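Local coordinates for protein transcriptional regulator (PDB 3QFI) that is of unknown function but is a putative transcriptional regulator of the LytR-CpsA-Psr family of Gram-positive bacteria, with an alpha/beta fold built round a mixed sheet, at residues Thr68-Asn73 against Ala88-Asn93; Ile124-Thr129 against Gly143-Asp148; Ile50-Asn55 against Ser218-Ala223. All blocks are in the same frame, centred on the assembly; numbering follows the deposited sequence.

Contact 1 of 3, residues Thr68-Asn73 against Ala88-Asn93; sequences TDIVGN and AEMAIN
Ile-70 is the first residue of 68-73 to meet 88-93. Its chi1 of -52° puts CG1 beside the backbone N and leaves CG2 anti to it, 3.8 Å from SD of Met-90, the two side chains crossing at about a right angle. At Val-71 the chain enters the turn and the CB bond points to the helix. CG1, anti to the backbone N, lies 3.9 Å from CB of Asn-93, again crosswise, while Val-71 O sits 3.4 Å from CG of Met-90; Val-71 N makes a weak hydrogen bond to Thr-94 OG1, one residue further along the helix. Gly-72, phi 102°, takes the third position of a type II beta turn, and its carbonyl carbon lies 3.6 Å from CE of Met-90. Asn-73 completes the turn, its N donating to Ile-70 O at 2.8 Å; its CB stands 4.1 Å from SD of Met-90, while its ND2 bonds to Thr-75 in the next strand. Met-90 thus lies against the turn, bent at chi3 (-73°), its CG, SD and CE touching Ile-70 to Asn-73. No hydrogen bond joins 68-73 to 88-93; they meet by van der Waals contact, mainly through one flexible thioether.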
loop_
_atom_site.group_PDB
_atom_site.type_symbol
_atom_site.label_atom_id
_atom_site.label_comp_id
_atom_site.label_asym_id
_atom_site.label_seq_id
_atom_site.Cartn_x
_atom_site.Cartn_y
_atom_site.Cartn_z
ATOM N N THR A 68 2.843 2.462 16.074
ATOM C CA THR A 68 1.550 3.134 16.183
ATOM C C THR A 68 0.616 2.417 17.159
ATOM O O THR A 68 0.983 1.422 17.784
ATOM C CB THR A 68 0.826 3.206 14.820
ATOM O OG1 THR A 68 0.861 1.924 14.168
ATOM C CG2 THR A 68 1.479 4.239 13.933
ATOM N N ASP A 69 -0.592 2.931 17.303
ATOM C CA ASP A 69 -1.527 2.279 18.180
ATOM C C ASP A 69 -2.134 1.140 17.377
ATOM O O ASP A 69 -2.476 1.307 16.199
ATOM C CB ASP A 69 -2.596 3.268 18.645
ATOM C CG ASP A 69 -2.056 4.262 19.653
ATOM O OD1 ASP A 69 -1.500 3.806 20.677
ATOM O OD2 ASP A 69 -2.173 5.492 19.431
ATOM N N ILE A 70 -2.213 -0.034 17.994
ATOM C CA ILE A 70 -2.799 -1.187 17.331
ATOM C C ILE A 70 -4.254 -1.160 17.745
ATOM O O ILE A 70 -4.617 -1.762 18.746
ATOM C CB ILE A 70 -2.183 -2.511 17.818
ATOM C CG1 ILE A 70 -0.658 -2.462 17.725
ATOM C CG2 ILE A 70 -2.737 -3.666 16.984
ATOM C CD1 ILE A 70 -0.114 -2.371 16.319
ATOM N N VAL A 71 -5.084 -0.466 16.977
ATOM C CA VAL A 71 -6.499 -0.331 17.307
ATOM C C VAL A 71 -7.179 -1.673 17.557
ATOM O O VAL A 71 -7.193 -2.562 16.706
ATOM C CB VAL A 71 -7.247 0.485 16.206
ATOM C CG1 VAL A 71 -8.705 0.702 16.591
ATOM C CG2 VAL A 71 -6.562 1.830 16.021
ATOM N N GLY A 72 -7.740 -1.820 18.746
ATOM C CA GLY A 72 -8.380 -3.072 19.075
ATOM C C GLY A 72 -7.514 -3.945 19.971
ATOM O O GLY A 72 -8.048 -4.790 20.686
ATOM N N ASN A 73 -6.194 -3.765 19.947
ATOM C CA ASN A 73 -5.319 -4.578 20.802
ATOM C C ASN A 73 -4.938 -3.836 22.104
ATOM O O ASN A 73 -4.349 -4.421 23.024
ATOM C CB ASN A 73 -4.052 -4.985 20.036
ATOM C CG ASN A 73 -3.361 -6.203 20.641
ATOM O OD1 ASN A 73 -3.933 -7.297 20.691
ATOM N ND2 ASN A 73 -2.121 -6.022 21.095
ATOM N N ALA A 88 -7.559 -8.855 8.874
ATOM C CA ALA A 88 -7.975 -7.733 8.049
ATOM C C ALA A 88 -8.601 -6.554 8.788
ATOM O O ALA A 88 -8.326 -5.394 8.477
ATOM C CB ALA A 88 -8.939 -8.236 6.991
ATOM N N GLU A 89 -9.456 -6.858 9.753
ATOM C CA GLU A 89 -10.150 -5.837 10.518
ATOM C C GLU A 89 -9.189 -4.963 11.316
ATOM O O GLU A 89 -9.191 -3.740 11.172
ATOM C CB GLU A 89 -11.144 -6.498 11.470
ATOM C CG GLU A 89 -11.940 -5.521 12.310
ATOM C CD GLU A 89 -12.227 -6.061 13.697
ATOM O OE1 GLU A 89 -11.261 -6.209 14.488
ATOM O OE2 GLU A 89 -13.414 -6.339 13.997
ATOM N N MET A 90 -8.377 -5.590 12.164
ATOM C CA MET A 90 -7.438 -4.842 12.982
ATOM C C MET A 90 -6.478 -4.024 12.129
ATOM O O MET A 90 -6.100 -2.920 12.525
ATOM C CB MET A 90 -6.668 -5.786 13.916
ATOM C CG MET A 90 -5.807 -5.102 14.971
ATOM S SD MET A 90 -5.551 -6.211 16.383
ATOM C CE MET A 90 -7.223 -6.115 17.075
ATOM N N ALA A 91 -6.091 -4.536 10.960
ATOM C CA ALA A 91 -5.171 -3.796 10.082
ATOM C C ALA A 91 -5.854 -2.562 9.503
ATOM O O ALA A 91 -5.304 -1.459 9.547
ATOM C CB ALA A 91 -4.681 -4.681 8.952
ATOM N N ILE A 92 -7.054 -2.750 8.962
ATOM C CA ILE A 92 -7.797 -1.637 8.402
ATOM C C ILE A 92 -7.981 -0.541 9.453
ATOM O O ILE A 92 -7.717 0.624 9.187
ATOM C CB ILE A 92 -9.182 -2.071 7.913
ATOM C CG1 ILE A 92 -9.053 -3.033 6.732
ATOM C CG2 ILE A 92 -9.982 -0.858 7.520
ATOM C CD1 ILE A 92 -10.376 -3.671 6.317
ATOM N N ASN A 93 -8.432 -0.905 10.647
ATOM C CA ASN A 93 -8.636 0.099 11.685
ATOM C C ASN A 93 -7.349 0.834 12.068
ATOM O O ASN A 93 -7.339 2.057 12.113
ATOM C CB ASN A 93 -9.278 -0.538 12.925
ATOM C CG ASN A 93 -10.757 -0.849 12.721
ATOM O OD1 ASN A 93 -11.468 -1.191 13.662
ATOM N ND2 ASN A 93 -11.221 -0.729 11.489
#

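Contact 2 of 3, residues Ile124-Thr129 against Gly143-Asp148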
loop_
_atom_site.group_PDB
_atom_site.type_symbol
_atom_site.label_atom_id
_atom_site.label_comp_id
_atom_site.label_asym_id
_atom_site.label_seq_id
_atom_site.Cartn_x
_atom_site.Cartn_y
_atom_site.Cartn_z
ATOM N N ILE A 124 3.996 -7.314 -17.186
ATOM C CA ILE A 124 4.179 -5.881 -17.050
ATOM C C ILE A 124 5.627 -5.488 -17.254
ATOM O O ILE A 124 6.535 -6.238 -16.903
ATOM C CB ILE A 124 3.744 -5.393 -15.653
ATOM C CG1 ILE A 124 4.586 -6.081 -14.578
ATOM C CG2 ILE A 124 2.260 -5.683 -15.438
ATOM C CD1 ILE A 124 4.274 -5.618 -13.167
ATOM N N GLU A 125 5.840 -4.310 -17.828
ATOM C CA GLU A 125 7.193 -3.823 -18.048
ATOM C C GLU A 125 7.649 -2.833 -16.980
ATOM O O GLU A 125 6.930 -1.895 -16.626
ATOM C CB GLU A 125 7.323 -3.191 -19.437
ATOM C CG GLU A 125 7.601 -4.222 -20.529
ATOM C CD GLU A 125 8.378 -3.657 -21.709
ATOM O OE1 GLU A 125 7.838 -2.785 -22.426
ATOM O OE2 GLU A 125 9.537 -4.085 -21.913
ATOM N N VAL A 126 8.850 -3.071 -16.460
ATOM C CA VAL A 126 9.440 -2.207 -15.444
ATOM C C VAL A 126 10.891 -1.938 -15.803
ATOM O O VAL A 126 11.443 -2.571 -16.707
ATOM C CB VAL A 126 9.416 -2.852 -14.036
ATOM C CG1 VAL A 126 7.996 -3.240 -13.662
ATOM C CG2 VAL A 126 10.338 -4.052 -13.992
ATOM N N ASP A 127 11.502 -0.996 -15.088
ATOM C CA ASP A 127 12.904 -0.656 -15.303
ATOM C C ASP A 127 13.726 -1.100 -14.091
ATOM O O ASP A 127 13.792 -0.399 -13.079
ATOM C CB ASP A 127 13.065 0.849 -15.501
ATOM C CG ASP A 127 14.458 1.225 -15.971
ATOM O OD1 ASP A 127 15.444 0.784 -15.338
ATOM O OD2 ASP A 127 14.568 1.966 -16.974
ATOM N N ASN A 128 14.346 -2.271 -14.197
ATOM C CA ASN A 128 15.160 -2.810 -13.113
ATOM C C ASN A 128 16.472 -2.038 -13.011
ATOM O O ASN A 128 17.396 -2.286 -13.783
ATOM C CB ASN A 128 15.453 -4.292 -13.368
ATOM C CG ASN A 128 16.215 -4.941 -12.228
ATOM O OD1 ASN A 128 16.624 -6.097 -12.316
ATOM N ND2 ASN A 128 16.402 -4.200 -11.147
ATOM N N THR A 129 16.550 -1.108 -12.059
ATOM C CA THR A 129 17.755 -0.300 -11.858
ATOM C C THR A 129 18.793 -1.017 -11.008
ATOM O O THR A 129 19.857 -0.475 -10.716
ATOM C CB THR A 129 17.433 1.044 -11.174
ATOM O OG1 THR A 129 18.658 1.720 -10.852
ATOM C CG2 THR A 129 16.645 0.819 -9.895
ATOM N N GLY A 143 17.734 -3.437 -16.440
ATOM C CA GLY A 143 17.261 -2.580 -17.514
ATOM C C GLY A 143 15.796 -2.804 -17.854
ATOM O O GLY A 143 15.104 -3.549 -17.165
ATOM N N LYS A 144 15.321 -2.162 -18.918
ATOM C CA LYS A 144 13.924 -2.293 -19.334
ATOM C C LYS A 144 13.555 -3.713 -19.765
ATOM O O LYS A 144 14.008 -4.188 -20.806
ATOM C CB LYS A 144 13.623 -1.325 -20.485
ATOM C CG LYS A 144 13.567 0.152 -20.094
ATOM C CD LYS A 144 12.273 0.496 -19.361
ATOM C CE LYS A 144 12.218 1.978 -18.973
ATOM N NZ LYS A 144 12.271 2.899 -20.150
ATOM N N ILE A 145 12.724 -4.382 -18.969
ATOM C CA ILE A 145 12.300 -5.743 -19.293
ATOM C C ILE A 145 10.866 -6.090 -18.883
ATOM O O ILE A 145 10.294 -5.479 -17.984
ATOM C CB ILE A 145 13.262 -6.786 -18.679
ATOM C CG1 ILE A 145 13.756 -6.305 -17.319
ATOM C CG2 ILE A 145 14.412 -7.061 -19.645
ATOM C CD1 ILE A 145 12.680 -6.251 -16.263
ATOM N N LYS A 146 10.286 -7.074 -19.563
ATOM C CA LYS A 146 8.924 -7.504 -19.275
ATOM C C LYS A 146 8.936 -8.547 -18.165
ATOM O O LYS A 146 9.809 -9.415 -18.122
ATOM C CB LYS A 146 8.278 -8.081 -20.535
ATOM C CG LYS A 146 6.836 -8.524 -20.346
ATOM C CD LYS A 146 6.230 -9.044 -21.646
ATOM C CE LYS A 146 6.134 -7.956 -22.708
ATOM N NZ LYS A 146 5.541 -8.495 -23.965
ATOM N N LEU A 147 7.959 -8.457 -17.271
ATOM C CA LEU A 147 7.866 -9.376 -16.148
ATOM C C LEU A 147 6.619 -10.259 -16.151
ATOM O O LEU A 147 5.528 -9.814 -16.502
ATOM C CB LEU A 147 7.923 -8.577 -14.853
ATOM C CG LEU A 147 9.140 -8.869 -13.975
ATOM C CD1 LEU A 147 10.406 -8.960 -14.809
ATOM C CD2 LEU A 147 9.251 -7.776 -12.929
ATOM N N ASP A 148 6.792 -11.516 -15.755
ATOM C CA ASP A 148 5.681 -12.455 -15.694
ATOM C C ASP A 148 5.276 -12.659 -14.232
ATOM O O ASP A 148 5.652 -11.869 -13.366
ATOM C CB ASP A 148 6.067 -13.797 -16.334
ATOM C CG ASP A 148 7.174 -14.520 -15.587
ATOM O OD1 ASP A 148 7.420 -15.716 -15.878
ATOM O OD2 ASP A 148 7.809 -13.904 -14.708
#
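Six backbone hydrogen bonds tie the strand 124-128 antiparallel to residues 143-147. The end pair is reciprocal: Leu-147 N reaches Ile-124 O at 2.7 Å from above the carbonyl plane, and Ile-124 N returns to a lone pair of Leu-147 O at 3.0 Å. In the middle, Val-126 and Ile-145 exchange two longer bonds, the one from Ile-145 N arriving nearly along the C=O axis of Val-126. At the far end Gly-143 N binds a lone pair of Asn-128 O at 2.9 Å, whereas the return bond is weak.

Over one face Val-126 CG2, in the crowded position between backbone N and carbonyl carbon, touches Ile-145 CD1 at 3.9 Å and Leu-147 CD2 at 4.0 Å. Tyr-155 of helix 150-156 packs on Val-126 and Leu-147, and helix 166-184 lies against Ile-124 and Val-126. The other face carries charge: Lys-144, bent at chi2 and chi4, lays CE 3.1 Å from Asp-127 OD2, yet its NZ stays 4.0 Å from that oxygen, beyond a salt bridge, so any attraction is probably modest. Past the ribbon, Asp-148 caps the N of Thr-151 at the start of helix 150-156. A long connection without helix or strand joins the two strands, and with one largely apolar face against helices and one polar face they form a twisted two-stranded antiparallel ribbon, a beta hairpin with a long loop.

Contact 3 of 3, residues Ile50-Asn55 against Ser218-Ala223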
loop_
_atom_site.group_PDB
_atom_site.type_symbol
_atom_site.label_atom_id
_atom_site.label_comp_id
_atom_site.label_asym_id
_atom_site.label_seq_id
_atom_site.Cartn_x
_atom_site.Cartn_y
_atom_site.Cartn_z
ATOM N N ILE A 50 -8.116 7.272 -4.751
ATOM C CA ILE A 50 -8.620 7.519 -6.089
ATOM C C ILE A 50 -9.410 8.825 -6.032
ATOM O O ILE A 50 -10.454 8.901 -5.379
ATOM C CB ILE A 50 -9.534 6.345 -6.544
ATOM C CG1 ILE A 50 -8.851 5.011 -6.224
ATOM C CG2 ILE A 50 -9.821 6.423 -8.049
ATOM C CD1 ILE A 50 -7.512 4.826 -6.900
ATOM N N ASN A 51 -8.886 9.860 -6.688
ATOM C CA ASN A 51 -9.542 11.163 -6.723
ATOM C C ASN A 51 -9.700 11.650 -8.153
ATOM O O ASN A 51 -8.827 12.322 -8.689
ATOM C CB ASN A 51 -8.758 12.205 -5.931
ATOM C CG ASN A 51 -9.443 13.564 -5.934
ATOM O OD1 ASN A 51 -10.597 13.700 -5.500
ATOM N ND2 ASN A 51 -8.740 14.576 -6.431
ATOM N N PRO A 52 -10.825 11.311 -8.790
ATOM C CA PRO A 52 -11.072 11.731 -10.169
ATOM C C PRO A 52 -11.236 13.242 -10.312
ATOM O O PRO A 52 -10.991 13.790 -11.376
ATOM C CB PRO A 52 -12.341 10.965 -10.540
ATOM C CG PRO A 52 -13.068 10.864 -9.231
ATOM C CD PRO A 52 -11.954 10.522 -8.264
ATOM N N LYS A 53 -11.638 13.917 -9.241
ATOM C CA LYS A 53 -11.822 15.361 -9.297
ATOM C C LYS A 53 -10.500 16.071 -9.579
ATOM O O LYS A 53 -10.476 17.259 -9.893
ATOM C CB LYS A 53 -12.421 15.867 -7.981
ATOM C CG LYS A 53 -13.741 15.181 -7.593
ATOM C CD LYS A 53 -14.150 15.516 -6.159
ATOM C CE LYS A 53 -15.468 14.856 -5.783
ATOM N NZ LYS A 53 -15.892 15.202 -4.396
ATOM N N GLU A 54 -9.393 15.352 -9.468
ATOM C CA GLU A 54 -8.102 15.960 -9.736
ATOM C C GLU A 54 -7.294 15.032 -10.621
ATOM O O GLU A 54 -6.081 15.171 -10.746
ATOM C CB GLU A 54 -7.368 16.227 -8.426
ATOM C CG GLU A 54 -6.213 17.186 -8.552
ATOM C CD GLU A 54 -5.579 17.469 -7.215
ATOM O OE1 GLU A 54 -5.078 16.514 -6.578
ATOM O OE2 GLU A 54 -5.583 18.647 -6.797
ATOM N N ASN A 55 -7.997 14.083 -11.229
ATOM C CA ASN A 55 -7.401 13.113 -12.125
ATOM C C ASN A 55 -6.090 12.561 -11.592
ATOM O O ASN A 55 -5.056 12.703 -12.241
ATOM C CB ASN A 55 -7.163 13.759 -13.490
ATOM C CG ASN A 55 -8.426 14.349 -14.075
ATOM O OD1 ASN A 55 -9.415 13.648 -14.291
ATOM N ND2 ASN A 55 -8.403 15.650 -14.329
ATOM N N SER A 218 -14.976 2.715 -15.802
ATOM C CA SER A 218 -15.834 3.476 -16.704
ATOM C C SER A 218 -16.111 4.859 -16.153
ATOM O O SER A 218 -16.760 5.680 -16.801
ATOM C CB SER A 218 -17.168 2.759 -16.893
ATOM O OG SER A 218 -17.861 2.661 -15.661
ATOM N N LYS A 219 -15.615 5.124 -14.955
ATOM C CA LYS A 219 -15.872 6.404 -14.329
ATOM C C LYS A 219 -14.685 6.977 -13.578
ATOM O O LYS A 219 -14.718 8.124 -13.136
ATOM C CB LYS A 219 -17.049 6.244 -13.386
ATOM C CG LYS A 219 -18.359 5.967 -14.094
ATOM C CD LYS A 219 -19.379 5.348 -13.162
ATOM C CE LYS A 219 -19.377 6.037 -11.809
ATOM N NZ LYS A 219 -19.627 7.495 -11.966
ATOM N N TYR A 220 -13.642 6.168 -13.445
ATOM C CA TYR A 220 -12.442 6.555 -12.729
ATOM C C TYR A 220 -11.212 6.391 -13.601
ATOM O O TYR A 220 -10.086 6.459 -13.116
ATOM C CB TYR A 220 -12.288 5.701 -11.462
ATOM C CG TYR A 220 -13.269 6.024 -10.365
ATOM C CD1 TYR A 220 -14.603 5.596 -10.429
ATOM C CD2 TYR A 220 -12.875 6.792 -9.265
ATOM C CE1 TYR A 220 -15.519 5.928 -9.420
ATOM C CE2 TYR A 220 -13.782 7.131 -8.260
ATOM C CZ TYR A 220 -15.102 6.692 -8.345
ATOM O OH TYR A 220 -16.002 7.014 -7.353
ATOM N N LEU A 221 -11.429 6.167 -14.890
ATOM C CA LEU A 221 -10.319 5.977 -15.817
ATOM C C LEU A 221 -9.394 7.194 -15.770
ATOM O O LEU A 221 -8.173 7.063 -15.799
ATOM C CB LEU A 221 -10.842 5.752 -17.249
ATOM C CG LEU A 221 -12.358 5.667 -17.464
ATOM C CD1 LEU A 221 -12.954 7.061 -17.340
ATOM C CD2 LEU A 221 -12.686 5.092 -18.846
ATOM N N SER A 222 -9.992 8.374 -15.675
ATOM C CA SER A 222 -9.234 9.605 -15.630
ATOM C C SER A 222 -8.415 9.679 -14.350
ATOM O O SER A 222 -7.287 10.207 -14.337
ATOM C CB SER A 222 -10.178 10.800 -15.691
ATOM O OG SER A 222 -10.917 10.922 -14.490
ATOM N N ALA A 223 -8.990 9.155 -13.271
ATOM C CA ALA A 223 -8.342 9.158 -11.961
ATOM C C ALA A 223 -6.991 8.445 -11.969
ATOM O O ALA A 223 -6.167 8.653 -11.079
ATOM C CB ALA A 223 -9.268 8.518 -10.931
#
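Chi1 of -46° turns Ile-50 CG1 beside the backbone N, leaving CG2 anti to it, and chi1 of -72° sets the Tyr-220 ring anti to its carbonyl carbon, so that methyl and ring meet at the C-terminal end of strand 44-51, an inner strand of the mixed six-stranded sheet of this alpha/beta fold. From there the chain goes through a short 3-10 turn into strand 56-62; the other segment is the loop between helix 210-216 and strand 227-230. Ile-50 CG2 comes within 3.3 Å of Tyr-220 CD2, the two side chains crossing at about a right angle. Pro-52 lies alongside the same ring, pointing the same way, with its CD 3.9 Å from CE2 of Tyr-220. Ala-223 touches both Ile-50 and Pro-52 with its methyl: its CB is 3.6 Å from Ile-50 CG2 and 3.9 Å from Pro-52 CB. The phenol is held from outside, its OH bonded to the O of Glu-20 and its ring edge-to-face with Phe-22 of strand 22-28. The turn keeps its own bonds, Asn-55 N to Pro-52 O at 3.0 Å among them. At the end of the turn, Asn-55 CB rests 3.7 Å from the carbonyl O of Ser-222.

In the fold
The three contacts touch nowhere and mark three separate regions of one chain. Contact 3 joins residues 50-55 and 218-223, more than 160 positions apart, and both other contacts fall within the sequence it spans; contacts 1 and 2 follow in series, each closing a short local loop of about 14 residues. Contacts 1 and 2 lie on opposite sides of the chain's centre, their centres 35 Å apart and nearest atoms about 24 Å. Contact 3 is nearer to both, with nearest atoms about 15 Å from contact 1 and about 16 Å from contact 2. It alone involves the six-stranded sheet, while contact 2 is a two-stranded ribbon and contact 1 sets helix 80-98 against the turn of a different one.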